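PDB 2WTB: peroxisomal fatty acid beta-oxidation multifunctional protein MFP2 from Arabidopsis thaliana, which catalyses long-chain enoyl-CoA hydration and 3-hydroxyacyl-CoA dehydrogenation over a range of chain lengths in peroxisomal fatty acid beta-oxidation during seed germination. Local coordinates for residues F529-G534 with M662-Y667; G447-S452 with L459-R464; I396-E401 with A424-T429. One frame throughout, in Å; residues are numbered along the deposited sequence.

Interaction 1: F529-G534 with M662-Y667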
loop_
_atom_site.group_PDB
_atom_site.type_symbol
_atom_site.label_atom_id
_atom_site.label_comp_id
_atom_site.label_asym_id
_atom_site.label_seq_id
_atom_site.Cartn_x
_atom_site.Cartn_y
_atom_site.Cartn_z
ATOM N N PHE A 529 15.951 8.111 7.550
ATOM C CA PHE A 529 14.841 9.031 7.329
ATOM C C PHE A 529 13.551 8.271 7.047
ATOM O O PHE A 529 12.463 8.748 7.358
ATOM C CB PHE A 529 15.159 9.980 6.171
ATOM C CG PHE A 529 14.005 10.847 5.760
ATOM C CD1 PHE A 529 13.464 11.770 6.639
ATOM C CD2 PHE A 529 13.466 10.748 4.486
ATOM C CE1 PHE A 529 12.401 12.572 6.257
ATOM C CE2 PHE A 529 12.406 11.547 4.099
ATOM C CZ PHE A 529 11.873 12.459 4.985
ATOM N N GLY A 530 13.681 7.084 6.464
ATOM C CA GLY A 530 12.526 6.262 6.157
ATOM C C GLY A 530 12.666 5.506 4.849
ATOM O O GLY A 530 11.984 4.507 4.624
ATOM N N MET A 531 13.548 5.991 3.981
ATOM C CA MET A 531 13.838 5.313 2.725
ATOM C C MET A 531 14.396 3.926 3.004
ATOM O O MET A 531 15.055 3.710 4.021
ATOM C CB MET A 531 14.838 6.124 1.897
ATOM C CG MET A 531 14.282 7.431 1.362
ATOM S SD MET A 531 13.121 7.160 0.015
ATOM C CE MET A 531 12.294 8.743 -0.060
ATOM N N PRO A 532 14.130 2.974 2.100
ATOM C CA PRO A 532 14.620 1.602 2.256
ATOM C C PRO A 532 16.088 1.507 1.867
ATOM O O PRO A 532 16.703 0.450 1.998
ATOM C CB PRO A 532 13.769 0.807 1.252
ATOM C CG PRO A 532 12.686 1.754 0.787
ATOM C CD PRO A 532 13.272 3.117 0.916
ATOM N N MET A 533 16.643 2.620 1.400
ATOM C CA MET A 533 17.965 2.612 0.801
ATOM C C MET A 533 18.520 4.029 0.747
ATOM O O MET A 533 17.783 5.000 0.906
ATOM C CB MET A 533 17.861 2.042 -0.613
ATOM C CG MET A 533 19.005 1.151 -1.022
ATOM S SD MET A 533 18.563 0.100 -2.417
ATOM C CE MET A 533 19.960 -1.022 -2.432
ATOM N N GLY A 534 19.824 4.146 0.527
ATOM C CA GLY A 534 20.444 5.446 0.359
ATOM C C GLY A 534 20.538 5.785 -1.114
ATOM O O GLY A 534 20.479 4.892 -1.956
ATOM N N MET A 662 9.132 4.800 -4.956
ATOM C CA MET A 662 10.463 5.087 -4.433
ATOM C C MET A 662 10.548 4.889 -2.922
ATOM O O MET A 662 11.400 5.477 -2.256
ATOM C CB MET A 662 10.888 6.506 -4.811
ATOM C CG MET A 662 11.188 6.684 -6.289
ATOM S SD MET A 662 12.762 5.945 -6.767
ATOM C CE MET A 662 12.811 6.357 -8.510
ATOM N N GLY A 663 9.654 4.061 -2.390
ATOM C CA GLY A 663 9.677 3.695 -0.985
ATOM C C GLY A 663 9.738 4.853 -0.006
ATOM O O GLY A 663 10.322 4.726 1.070
ATOM N N PHE A 664 9.141 5.983 -0.369
ATOM C CA PHE A 664 9.073 7.121 0.539
ATOM C C PHE A 664 8.236 6.750 1.761
ATOM O O PHE A 664 7.181 6.131 1.627
ATOM C CB PHE A 664 8.483 8.343 -0.165
ATOM C CG PHE A 664 8.541 9.600 0.653
ATOM C CD1 PHE A 664 9.604 10.480 0.520
ATOM C CD2 PHE A 664 7.536 9.904 1.554
ATOM C CE1 PHE A 664 9.665 11.638 1.272
ATOM C CE2 PHE A 664 7.590 11.061 2.309
ATOM C CZ PHE A 664 8.656 11.929 2.168
ATOM N N PRO A 665 8.713 7.130 2.957
ATOM C CA PRO A 665 8.116 6.780 4.254
ATOM C C PRO A 665 6.616 7.048 4.317
ATOM O O PRO A 665 6.205 8.208 4.302
ATOM C CB PRO A 665 8.842 7.707 5.232
ATOM C CG PRO A 665 10.144 7.984 4.588
ATOM C CD PRO A 665 9.894 7.998 3.110
ATOM N N PRO A 666 5.807 5.983 4.398
ATOM C CA PRO A 666 4.346 6.089 4.460
ATOM C C PRO A 666 3.881 6.935 5.642
ATOM O O PRO A 666 2.958 7.735 5.497
ATOM C CB PRO A 666 3.899 4.635 4.649
ATOM C CG PRO A 666 5.014 3.819 4.098
ATOM C CD PRO A 666 6.262 4.582 4.412
ATOM N N TYR A 667 4.517 6.758 6.794
ATOM C CA TYR A 667 4.148 7.497 7.999
ATOM C C TYR A 667 4.402 8.998 7.861
ATOM O O TYR A 667 3.985 9.783 8.710
ATOM C CB TYR A 667 4.876 6.937 9.227
ATOM C CG TYR A 667 6.323 6.586 8.976
ATOM C CD1 TYR A 667 6.690 5.297 8.613
ATOM C CD2 TYR A 667 7.323 7.543 9.094
ATOM C CE1 TYR A 667 8.012 4.970 8.377
ATOM C CE2 TYR A 667 8.647 7.226 8.861
ATOM C CZ TYR A 667 8.986 5.939 8.502
ATOM O OH TYR A 667 10.303 5.619 8.269
#
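Phe529 and Phe664 meet as an offset edge-to-face pair: the edge of Phe529 is directed at the face of Phe664, with the ring planes 75° apart and the centroids 5.9 Å from each other. The nearest atoms of the pair are Phe529 CE2 and Phe664 CE1, at 3.9 Å. Met531 reaches the same ring with its methyl group. Its CG stands anti to the carbonyl carbon (chi1 -69°) and the chain bends at chi2, which brings CE to 3.3 Å from Phe664 CD1. Met531 SD lies 3.3 Å from the carbonyl O of Met662. An alanine in place of Met531 would probably leave a gap beside Phe664 and set that ring freer to turn. Pro665 wedges in from the other segment, its CG 3.3 Å from Gly530 CA. Tyr667 OH comes to 3.1 Å from the same Gly530 CA. A side chain at Gly530 would collide with both, and the positive phi of this residue, just past the helix end, also favours glycine. Gly663 is placed likewise: it follows a helix with positive phi, and a CB there would run into Pro532 CG. The two segments thus come together glycine against proline at both places, with Pro532 CD 3.4 Å from Gly663 O. In the fold, the contact joins the loop between helices 519-529 and 535-542 to the loop between helices 651-662 and 671-678. Phe632 of helix 624-644 touches both Phe529 and Met531, Tyr505 of helix 498-514 packs on Met531, and Trp674 of helix 671-678 meets Phe529 edge-to-face.

Interaction 2: G447-S452 with L459-R464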
loop_
_atom_site.group_PDB
_atom_site.type_symbol
_atom_site.label_atom_id
_atom_site.label_comp_id
_atom_site.label_asym_id
_atom_site.label_seq_id
_atom_site.Cartn_x
_atom_site.Cartn_y
_atom_site.Cartn_z
ATOM N N GLY A 447 0.085 4.846 -22.292
ATOM C CA GLY A 447 1.291 4.408 -21.614
ATOM C C GLY A 447 1.015 3.531 -20.408
ATOM O O GLY A 447 0.416 3.974 -19.428
ATOM N N ALA A 448 1.449 2.277 -20.483
ATOM C CA ALA A 448 1.351 1.362 -19.353
ATOM C C ALA A 448 2.738 1.166 -18.749
ATOM O O ALA A 448 3.465 0.241 -19.111
ATOM C CB ALA A 448 0.758 0.033 -19.794
ATOM N N HIS A 449 3.103 2.055 -17.831
ATOM C CA HIS A 449 4.460 2.091 -17.305
ATOM C C HIS A 449 4.605 1.267 -16.033
ATOM O O HIS A 449 3.990 1.571 -15.012
ATOM C CB HIS A 449 4.893 3.535 -17.053
ATOM C CG HIS A 449 6.354 3.685 -16.771
ATOM N ND1 HIS A 449 6.837 4.077 -15.541
ATOM C CD2 HIS A 449 7.438 3.487 -17.556
ATOM C CE1 HIS A 449 8.157 4.121 -15.584
ATOM N NE2 HIS A 449 8.547 3.766 -16.795
ATOM N N PHE A 450 5.423 0.222 -16.107
ATOM C CA PHE A 450 5.672 -0.646 -14.961
ATOM C C PHE A 450 7.061 -0.403 -14.389
ATOM O O PHE A 450 7.936 0.149 -15.057
ATOM C CB PHE A 450 5.544 -2.118 -15.355
ATOM C CG PHE A 450 4.145 -2.544 -15.691
ATOM C CD1 PHE A 450 3.602 -2.273 -16.938
ATOM C CD2 PHE A 450 3.379 -3.236 -14.768
ATOM C CE1 PHE A 450 2.318 -2.674 -17.253
ATOM C CE2 PHE A 450 2.093 -3.640 -15.077
ATOM C CZ PHE A 450 1.562 -3.359 -16.321
ATOM N N PHE A 451 7.261 -0.828 -13.149
ATOM C CA PHE A 451 8.566 -0.724 -12.515
ATOM C C PHE A 451 9.091 -2.114 -12.192
ATOM O O PHE A 451 8.397 -2.922 -11.576
ATOM C CB PHE A 451 8.476 0.132 -11.251
ATOM C CG PHE A 451 7.922 1.507 -11.494
ATOM C CD1 PHE A 451 6.555 1.707 -11.607
ATOM C CD2 PHE A 451 8.768 2.598 -11.617
ATOM C CE1 PHE A 451 6.042 2.969 -11.834
ATOM C CE2 PHE A 451 8.261 3.867 -11.843
ATOM C CZ PHE A 451 6.896 4.050 -11.953
ATOM N N SER A 452 10.315 -2.396 -12.626
ATOM C CA SER A 452 10.927 -3.697 -12.388
ATOM C C SER A 452 11.212 -3.896 -10.903
ATOM O O SER A 452 11.670 -2.972 -10.231
ATOM C CB SER A 452 12.220 -3.832 -13.196
ATOM O OG SER A 452 12.801 -5.112 -13.018
ATOM N N LEU A 459 3.120 -0.428 -8.085
ATOM C CA LEU A 459 2.695 0.763 -8.807
ATOM C C LEU A 459 2.569 0.530 -10.306
ATOM O O LEU A 459 3.287 -0.284 -10.887
ATOM C CB LEU A 459 3.657 1.923 -8.553
ATOM C CG LEU A 459 3.183 3.293 -9.041
ATOM C CD1 LEU A 459 2.071 3.814 -8.141
ATOM C CD2 LEU A 459 4.340 4.275 -9.091
ATOM N N LEU A 460 1.642 1.260 -10.917
ATOM C CA LEU A 460 1.484 1.268 -12.361
ATOM C C LEU A 460 1.166 2.681 -12.823
ATOM O O LEU A 460 0.176 3.273 -12.396
ATOM C CB LEU A 460 0.365 0.321 -12.793
ATOM C CG LEU A 460 -0.104 0.489 -14.240
ATOM C CD1 LEU A 460 1.060 0.314 -15.211
ATOM C CD2 LEU A 460 -1.233 -0.480 -14.559
ATOM N N GLU A 461 2.015 3.223 -13.688
ATOM C CA GLU A 461 1.773 4.542 -14.254
ATOM C C GLU A 461 1.007 4.436 -15.565
ATOM O O GLU A 461 1.536 3.950 -16.561
ATOM C CB GLU A 461 3.088 5.285 -14.487
ATOM C CG GLU A 461 3.534 6.158 -13.330
ATOM C CD GLU A 461 4.748 7.007 -13.681
ATOM O OE1 GLU A 461 5.533 6.594 -14.564
ATOM O OE2 GLU A 461 4.916 8.088 -13.077
ATOM N N ILE A 462 -0.245 4.879 -15.553
ATOM C CA ILE A 462 -1.026 4.984 -16.779
ATOM C C ILE A 462 -0.771 6.350 -17.394
ATOM O O ILE A 462 -1.261 7.365 -16.897
ATOM C CB ILE A 462 -2.534 4.811 -16.514
ATOM C CG1 ILE A 462 -2.829 3.394 -16.026
ATOM C CG2 ILE A 462 -3.334 5.104 -17.767
ATOM C CD1 ILE A 462 -4.280 3.161 -15.702
ATOM N N VAL A 463 0.014 6.374 -18.464
ATOM C CA VAL A 463 0.389 7.626 -19.110
ATOM C C VAL A 463 -0.572 7.982 -20.240
ATOM O O VAL A 463 -0.594 7.326 -21.282
ATOM C CB VAL A 463 1.824 7.563 -19.669
ATOM C CG1 VAL A 463 2.211 8.898 -20.277
ATOM C CG2 VAL A 463 2.803 7.170 -18.572
ATOM N N ARG A 464 -1.364 9.027 -20.025
ATOM C CA ARG A 464 -2.323 9.484 -21.024
ATOM C C ARG A 464 -1.692 10.569 -21.885
ATOM O O ARG A 464 -0.774 11.259 -21.452
ATOM C CB ARG A 464 -3.570 10.051 -20.340
ATOM C CG ARG A 464 -3.438 11.527 -20.004
ATOM C CD ARG A 464 -4.014 11.871 -18.643
ATOM N NE ARG A 464 -5.438 12.169 -18.696
ATOM C CZ ARG A 464 -6.048 13.009 -17.868
ATOM N NH1 ARG A 464 -5.349 13.639 -16.936
ATOM N NH2 ARG A 464 -7.352 13.229 -17.978
#
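A beta hairpin of the NAD-binding domain pairs strand 445-450 with strand 459-464, and Gly447 to His449 meet Glu461 to Val463 in antiparallel register. The short segments run at 156° to each other. Gly447 and Val463 form a hydrogen-bonded pair, with Gly447 N 2.8 Å from Val463 O and Val463 N 2.6 Å from Gly447 O. His449 and Glu461 form the next such pair, through His449 N to Glu461 O and Glu461 N to His449 O. Between them, Ala448 and Ile462 make a non-hydrogen-bonded pair. The CA of Gly447 lets Val463 CB approach to 3.7 Å, where a side chain on Gly447 would clash. On the sheet face of His449 and Glu461, these two side chains lie alongside each other and point the same way, with ring and carboxylate planes 47° apart and His449 ND1 3.0 Å from Glu461 OE1. The other carboxylate oxygen, Glu461 OE2, accepts from the backbone N of Ala497 and Val498, which fixes the group at the start of helix 498-514. Farther along, Phe451 and Leu459 run side by side, and Leu459 CD2 touches Phe451 CE1 at 3.5 Å. On the face of Ala448 and Ile462, Leu460 carries CG anti to its backbone N (chi1 166°), setting CD1 over the centre of the Phe450 ring in a CH-pi contact, 3.8 Å from the centroid. Helices 322-332 and 470-482 cover this face. The hairpin reverses the sheet: six parallel strands are followed by 459-464 and 486-491 in the opposite sense, as in the Rossmann-type domain of 3-hydroxyacyl-CoA dehydrogenases.

Interaction 3: I396-E401 with A424-T429; sequences IEAVIE and ASNTST
Ala424 opens the parallel pairing with Ile396: its carbonyl O accepts from Glu397 N at 3.1 Å, and its CB lies 4.3 Å from Ile396 CG1. Ser425, the partner of Glu397 in the register, turns OG anti to its own backbone N (chi1 166°), from where it donates to Glu397 OE1 at 2.8 Å on the syn side of the carboxylate. The same OG accepts from Thr427 N, closing an ST turn as the strand ends. Glu397 is held at its other oxygen as well, since OE2 accepts from Val399 N and makes a salt bridge with Lys406 of helix 403-416. Asn426 N then gives the second backbone bond, 2.9 Å to Glu397 O with an N-H...O angle of 166°, and its side chain lies against Ala398, ND2 being 3.9 Å from Ala398 CB. Beyond this the two segments are bridged by one carboxylate oxygen, Glu401 OE1, which takes four donors. Thr427 OG1 donates to the syn lone pair of Glu401 OE1 at 3.2 Å. Ser428 N and Thr429 N come from above the carboxylate plane, the latter 50° out of it. Thr429 OG1 lies 2.8 Å from Glu401 OE1, on the anti side. Four donors on one oxygen would probably stabilise the negative charge and fix the carboxylate's rotation, although this glutamate is at an exposed place. The loops at the C-terminal ends of strands 394-397 and 422-425 are thus tied by Glu401, and with helix 403-416 the two strands form a beta-alpha-beta crossover, the repeating unit of the Rossmann-type fold.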
loop_
_atom_site.group_PDB
_atom_site.type_symbol
_atom_site.label_atom_id
_atom_site.label_comp_id
_atom_site.label_asym_id
_atom_site.label_seq_id
_atom_site.Cartn_x
_atom_site.Cartn_y
_atom_site.Cartn_z
ATOM N N ILE A 396 0.831 -4.586 -25.168
ATOM C CA ILE A 396 1.822 -3.831 -24.417
ATOM C C ILE A 396 3.206 -4.073 -25.004
ATOM O O ILE A 396 3.715 -5.193 -24.978
ATOM C CB ILE A 396 1.835 -4.223 -22.928
ATOM C CG1 ILE A 396 0.447 -4.037 -22.312
ATOM C CG2 ILE A 396 2.874 -3.406 -22.171
ATOM C CD1 ILE A 396 0.383 -4.382 -20.834
ATOM N N GLU A 397 3.809 -3.021 -25.542
ATOM C CA GLU A 397 5.136 -3.127 -26.133
ATOM C C GLU A 397 6.222 -2.816 -25.106
ATOM O O GLU A 397 6.206 -1.760 -24.475
ATOM C CB GLU A 397 5.253 -2.200 -27.346
ATOM C CG GLU A 397 6.676 -1.926 -27.791
ATOM C CD GLU A 397 7.295 -0.757 -27.055
ATOM O OE1 GLU A 397 6.617 0.285 -26.930
ATOM O OE2 GLU A 397 8.456 -0.878 -26.608
ATOM N N ALA A 398 7.157 -3.747 -24.938
ATOM C CA ALA A 398 8.252 -3.580 -23.984
ATOM C C ALA A 398 9.601 -3.847 -24.642
ATOM O O ALA A 398 10.397 -4.653 -24.155
ATOM C CB ALA A 398 8.055 -4.490 -22.781
ATOM N N VAL A 399 9.850 -3.164 -25.754
ATOM C CA VAL A 399 11.091 -3.320 -26.502
ATOM C C VAL A 399 12.097 -2.247 -26.086
ATOM O O VAL A 399 11.727 -1.262 -25.447
ATOM C CB VAL A 399 10.821 -3.252 -28.022
ATOM C CG1 VAL A 399 12.117 -3.259 -28.809
ATOM C CG2 VAL A 399 9.946 -4.416 -28.446
ATOM N N ILE A 400 13.368 -2.451 -26.430
ATOM C CA ILE A 400 14.414 -1.470 -26.148
ATOM C C ILE A 400 13.953 -0.047 -26.461
ATOM O O ILE A 400 13.087 0.162 -27.311
ATOM C CB ILE A 400 15.695 -1.756 -26.954
ATOM C CG1 ILE A 400 15.404 -1.696 -28.456
ATOM C CG2 ILE A 400 16.292 -3.103 -26.563
ATOM C CD1 ILE A 400 16.632 -1.869 -29.322
ATOM N N GLU A 401 14.540 0.925 -25.769
ATOM C CA GLU A 401 14.170 2.325 -25.945
ATOM C C GLU A 401 14.708 2.891 -27.257
ATOM O O GLU A 401 15.550 3.789 -27.261
ATOM C CB GLU A 401 14.657 3.163 -24.761
ATOM C CG GLU A 401 14.049 2.754 -23.425
ATOM C CD GLU A 401 12.548 2.971 -23.372
ATOM O OE1 GLU A 401 12.103 4.112 -23.615
ATOM O OE2 GLU A 401 11.813 2.003 -23.081
ATOM N N ALA A 424 -0.961 -0.032 -26.060
ATOM C CA ALA A 424 -0.226 0.460 -24.904
ATOM C C ALA A 424 1.273 0.209 -25.028
ATOM O O ALA A 424 1.702 -0.768 -25.645
ATOM C CB ALA A 424 -0.769 -0.172 -23.630
ATOM N N SER A 425 2.062 1.097 -24.433
ATOM C CA SER A 425 3.514 0.965 -24.444
ATOM C C SER A 425 4.111 1.087 -23.048
ATOM O O SER A 425 3.662 1.895 -22.235
ATOM C CB SER A 425 4.147 2.008 -25.363
ATOM O OG SER A 425 5.543 2.089 -25.141
ATOM N N ASN A 426 5.130 0.277 -22.787
ATOM C CA ASN A 426 5.836 0.292 -21.514
ATOM C C ASN A 426 7.052 1.219 -21.577
ATOM O O ASN A 426 7.922 1.189 -20.705
ATOM C CB ASN A 426 6.255 -1.134 -21.141
ATOM C CG ASN A 426 7.126 -1.190 -19.900
ATOM O OD1 ASN A 426 6.731 -0.735 -18.826
ATOM N ND2 ASN A 426 8.319 -1.756 -20.041
ATOM N N THR A 427 7.100 2.048 -22.614
ATOM C CA THR A 427 8.207 2.978 -22.808
ATOM C C THR A 427 8.461 3.809 -21.557
ATOM O O THR A 427 7.550 4.059 -20.768
ATOM C CB THR A 427 7.951 3.924 -23.995
ATOM O OG1 THR A 427 9.064 4.816 -24.150
ATOM C CG2 THR A 427 6.682 4.730 -23.766
ATOM N N SER A 428 9.705 4.242 -21.384
ATOM C CA SER A 428 10.094 4.972 -20.185
ATOM C C SER A 428 10.776 6.295 -20.512
ATOM O O SER A 428 10.744 7.235 -19.714
ATOM C CB SER A 428 11.016 4.107 -19.323
ATOM O OG SER A 428 11.273 4.724 -18.074
ATOM N N THR A 429 11.390 6.369 -21.688
ATOM C CA THR A 429 12.186 7.533 -22.057
ATOM C C THR A 429 11.760 8.143 -23.387
ATOM O O THR A 429 12.359 9.111 -23.851
ATOM C CB THR A 429 13.679 7.172 -22.152
ATOM O OG1 THR A 429 13.876 6.229 -23.212
ATOM C CG2 THR A 429 14.163 6.567 -20.844
#

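In the fold
Interactions 2 and 3 belong to one sheet and touch: strands 422-425 and 445-450 are neighbours in it, with Ala448 N 2.8 Å from Ser425 O and His449 NE2 3.2 Å from Ser428 OG, both probable hydrogen bonds. Their centres lie about 10 Å apart. Interaction 2 is almost wholly buried and combines a backbone ladder with side-chain packing, whereas interaction 3 runs from buried strand ends to a glutamate on an exposed loop, whose carboxylate is gripped by hydroxyls and backbone N-H groups. Interaction 1, its centre about 21 Å from that of interaction 2, is partly buried and joins interhelical loops through aromatic, methionine and proline packing. Helix 498-514 borders both interactions 1 and 2.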